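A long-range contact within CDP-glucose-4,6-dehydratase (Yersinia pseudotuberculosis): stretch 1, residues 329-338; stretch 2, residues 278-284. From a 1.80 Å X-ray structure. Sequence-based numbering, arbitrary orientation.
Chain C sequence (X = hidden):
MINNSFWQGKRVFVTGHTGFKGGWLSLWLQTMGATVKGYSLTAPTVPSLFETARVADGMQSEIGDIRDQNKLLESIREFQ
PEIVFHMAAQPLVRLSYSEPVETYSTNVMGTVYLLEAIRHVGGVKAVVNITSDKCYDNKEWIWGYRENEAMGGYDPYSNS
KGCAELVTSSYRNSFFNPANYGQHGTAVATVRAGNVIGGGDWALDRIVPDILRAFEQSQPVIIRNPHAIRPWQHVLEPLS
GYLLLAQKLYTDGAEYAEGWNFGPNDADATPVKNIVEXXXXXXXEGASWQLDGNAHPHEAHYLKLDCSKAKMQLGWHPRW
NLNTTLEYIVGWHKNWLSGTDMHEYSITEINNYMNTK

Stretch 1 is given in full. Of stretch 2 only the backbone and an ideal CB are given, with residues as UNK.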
# COMPACT_ATOMS: atom_id res chain seq x y z
N ILE C 329 -10.69 38.46 6.45
CA ILE C 329 -11.46 38.00 7.62
C ILE C 329 -11.71 39.16 8.58
O ILE C 329 -12.85 39.42 8.97
CB ILE C 329 -10.71 36.90 8.42
CG1 ILE C 329 -10.32 35.74 7.51
CG2 ILE C 329 -11.58 36.41 9.57
CD1 ILE C 329 -11.43 35.24 6.66
N VAL C 330 -10.64 39.84 8.96
CA VAL C 330 -10.75 40.96 9.87
C VAL C 330 -11.63 42.04 9.25
O VAL C 330 -12.48 42.63 9.92
CB VAL C 330 -9.36 41.55 10.21
CG1 VAL C 330 -9.50 42.83 11.02
CG2 VAL C 330 -8.55 40.52 10.99
N GLY C 331 -11.45 42.28 7.96
CA GLY C 331 -12.24 43.29 7.29
C GLY C 331 -13.72 42.97 7.34
O GLY C 331 -14.55 43.83 7.67
N TRP C 332 -14.07 41.73 7.01
CA TRP C 332 -15.46 41.30 7.02
C TRP C 332 -16.06 41.50 8.41
O TRP C 332 -17.15 42.06 8.55
CB TRP C 332 -15.55 39.82 6.62
CG TRP C 332 -16.92 39.38 6.21
CD1 TRP C 332 -17.37 39.22 4.93
CD2 TRP C 332 -18.02 39.05 7.07
NE1 TRP C 332 -18.68 38.80 4.94
CE2 TRP C 332 -19.10 38.69 6.24
CE3 TRP C 332 -18.19 39.03 8.46
CZ2 TRP C 332 -20.35 38.31 6.75
CZ3 TRP C 332 -19.43 38.65 8.97
CH2 TRP C 332 -20.49 38.30 8.12
N HIS C 333 -15.34 41.09 9.44
CA HIS C 333 -15.87 41.23 10.78
C HIS C 333 -16.15 42.67 11.20
O HIS C 333 -17.27 42.98 11.61
CB HIS C 333 -14.95 40.57 11.80
CG HIS C 333 -15.68 40.05 12.99
ND1 HIS C 333 -16.63 39.05 12.90
CD2 HIS C 333 -15.61 40.39 14.30
CE1 HIS C 333 -17.12 38.81 14.10
NE2 HIS C 333 -16.52 39.61 14.97
N LYS C 334 -15.16 43.55 11.10
CA LYS C 334 -15.39 44.93 11.51
C LYS C 334 -16.47 45.64 10.70
O LYS C 334 -17.14 46.53 11.21
CB LYS C 334 -14.08 45.74 11.52
CG LYS C 334 -13.18 45.57 10.32
CD LYS C 334 -11.95 46.47 10.47
CE LYS C 334 -11.23 46.24 11.80
NZ LYS C 334 -10.06 47.15 11.98
N ASN C 335 -16.64 45.25 9.44
CA ASN C 335 -17.70 45.87 8.66
C ASN C 335 -19.03 45.41 9.24
O ASN C 335 -19.98 46.19 9.34
CB ASN C 335 -17.61 45.48 7.19
CG ASN C 335 -16.82 46.50 6.37
OD1 ASN C 335 -15.60 46.40 6.24
ND2 ASN C 335 -17.53 47.49 5.83
N TRP C 336 -19.09 44.15 9.65
CA TRP C 336 -20.30 43.60 10.25
C TRP C 336 -20.58 44.33 11.56
O TRP C 336 -21.71 44.73 11.83
CB TRP C 336 -20.13 42.10 10.52
CG TRP C 336 -21.20 41.53 11.39
CD1 TRP C 336 -22.53 41.40 11.09
CD2 TRP C 336 -21.05 41.04 12.73
NE1 TRP C 336 -23.21 40.87 12.16
CE2 TRP C 336 -22.32 40.64 13.18
CE3 TRP C 336 -19.95 40.90 13.59
CZ2 TRP C 336 -22.53 40.11 14.46
CZ3 TRP C 336 -20.16 40.38 14.86
CH2 TRP C 336 -21.45 39.99 15.28
N LEU C 337 -19.54 44.51 12.37
CA LEU C 337 -19.67 45.20 13.65
C LEU C 337 -20.10 46.66 13.49
O LEU C 337 -20.84 47.18 14.32
CB LEU C 337 -18.33 45.16 14.40
CG LEU C 337 -17.86 43.82 14.97
CD1 LEU C 337 -16.44 43.96 15.48
CD2 LEU C 337 -18.79 43.39 16.09
N SER C 338 -19.64 47.29 12.42
CA SER C 338 -19.96 48.69 12.15
C SER C 338 -21.38 48.87 11.64
O SER C 338 -21.93 49.97 11.66
CB SER C 338 -18.99 49.27 11.12
OG SER C 338 -19.23 48.75 9.83
N UNK C 278 -0.76 38.28 13.12
CA UNK C 278 -1.15 38.92 11.87
C UNK C 278 -2.53 39.57 12.00
O UNK C 278 -2.75 40.67 11.50
CB UNK C 278 -1.15 37.90 10.73
N UNK C 279 -3.44 38.88 12.68
CA UNK C 279 -4.78 39.41 12.86
C UNK C 279 -4.78 40.62 13.80
O UNK C 279 -5.58 41.54 13.64
CB UNK C 279 -5.71 38.32 13.40
N UNK C 280 -3.87 40.61 14.77
CA UNK C 280 -3.76 41.72 15.70
C UNK C 280 -3.32 42.96 14.92
O UNK C 280 -3.79 44.06 15.18
CB UNK C 280 -2.78 41.40 16.83
N UNK C 281 -2.42 42.75 13.97
CA UNK C 281 -1.91 43.83 13.14
C UNK C 281 -2.98 44.35 12.19
O UNK C 281 -3.07 45.55 11.94
CB UNK C 281 -0.69 43.36 12.35
N UNK C 282 -3.78 43.45 11.65
CA UNK C 282 -4.84 43.84 10.73
C UNK C 282 -5.98 44.52 11.47
O UNK C 282 -6.66 45.39 10.92
CB UNK C 282 -5.36 42.62 9.97
N UNK C 283 -6.19 44.12 12.72
CA UNK C 283 -7.25 44.70 13.52
C UNK C 283 -6.87 46.07 14.07
O UNK C 283 -7.61 47.04 13.89
CB UNK C 283 -7.61 43.76 14.67
N UNK C 284 -5.72 46.14 14.73
CA UNK C 284 -5.28 47.40 15.28
C UNK C 284 -5.75 47.61 16.70
O UNK C 284 -6.19 46.66 17.36
CB UNK C 284 -5.77 48.55 14.40

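Stretch 1 is a helix, and stretch 2 is a helix through 283, the two axes passing 9.8 Å apart at 45°. Val330, His333, Lys334 and Leu337 line the side of stretch 1 that 279, 282 and 283 can reach.

At position 278 nothing of stretch 1 lies within 5.5 Å of the ideal CB, so this contact sets no preference among helix-compatible residues. The deposited residue is Gln278, which does not touch stretch 1.

Position 279 points its CA-to-CB bond sideways, yet its ideal CB is 4.3 Å from Val330 CG2, and Ile329 offers a second aliphatic surface. An apolar side chain suits this place, and a long, flexible one could reach both; leucine, isoleucine or methionine are all reasonable. It is Met279, whose CE comes to 4.0 Å from Val330 CG2 and 4.3 Å from Ile329 CG2.

Positions 280 and 281 have no atom of stretch 1 within 5.5 Å of their ideal CB, and at 280 the bond points away. Many side chains would serve. They are Val280 and Lys281, neither in contact with stretch 1.

Position 282 points toward stretch 1, with its ideal CB 4.0 Å from Val330 CG2. The start of the side chain should therefore be apolar, while its end may be directed elsewhere; leucine, methionine, phenylalanine or tyrosine would fit. Tyr282 packs its CB 3.9 Å from Val330 CG2, and its ring then leads away, with the hydroxyl hydrogen-bonded elsewhere in the structure.

Position 283 has the closest CA-to-CA approach, 6.3 Å from CA to the CA of Val330. Its bond points sideways, but Val330, His333, Lys334 and Leu337 form a hollow within reach of a large side chain. Methionine or leucine could fill part of it; a broad aromatic ring could also use the lysine's charge. Trp283, with chi1 in t, lays its indole there as a knob in a hole. Its CE3 is 3.5 Å from Val330 CG1, and at the ring's edge CH2 is 3.5 Å from Leu337 CD1. Over one face lies Lys334, its CE making a CH-pi contact and its NZ a cation-pi interaction, 4.8 Å from the centroid of the five-membered ring. The same NZ donates a hydrogen bond of 3.1 Å to the backbone O of Trp283, so the lysine holds both ring and main chain.

Position 284 leaves helical geometry with phi 91° and psi -165°, where a CB would be jammed against the preceding carbonyl O. That calls for glycine, and Gly284 it is.

Stretch 2 (278-284) QMVKYWG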
# COMPACT_ATOMS: atom_id res chain seq x y z
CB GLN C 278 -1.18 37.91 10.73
CG GLN C 278 0.13 37.19 10.50
CD GLN C 278 0.07 36.26 9.29
OE1 GLN C 278 0.94 35.40 9.12
NE2 GLN C 278 -0.95 36.43 8.46
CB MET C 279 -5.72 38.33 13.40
CG MET C 279 -6.05 37.27 12.36
SD MET C 279 -7.23 36.05 12.96
CE MET C 279 -8.78 36.98 12.82
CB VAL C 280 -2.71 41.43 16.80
CG1 VAL C 280 -2.31 42.72 17.51
CG2 VAL C 280 -3.28 40.44 17.81
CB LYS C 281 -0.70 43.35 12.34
CG LYS C 281 0.45 42.86 13.20
CD LYS C 281 1.62 42.37 12.35
CE LYS C 281 2.74 41.84 13.22
NZ LYS C 281 3.88 41.33 12.40
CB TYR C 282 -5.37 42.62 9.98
CG TYR C 282 -4.38 42.01 9.02
CD1 TYR C 282 -4.58 40.75 8.47
CD2 TYR C 282 -3.22 42.71 8.64
CE1 TYR C 282 -3.67 40.19 7.58
CE2 TYR C 282 -2.31 42.16 7.75
CZ TYR C 282 -2.54 40.91 7.22
OH TYR C 282 -1.62 40.35 6.35
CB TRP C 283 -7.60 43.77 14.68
CG TRP C 283 -8.83 44.20 15.43
CD1 TRP C 283 -8.89 45.09 16.46
CD2 TRP C 283 -10.18 43.80 15.16
NE1 TRP C 283 -10.19 45.27 16.86
CE2 TRP C 283 -11.00 44.49 16.07
CE3 TRP C 283 -10.77 42.93 14.23
CZ2 TRP C 283 -12.39 44.33 16.09
CZ3 TRP C 283 -12.15 42.77 14.25
CH2 TRP C 283 -12.95 43.47 15.17
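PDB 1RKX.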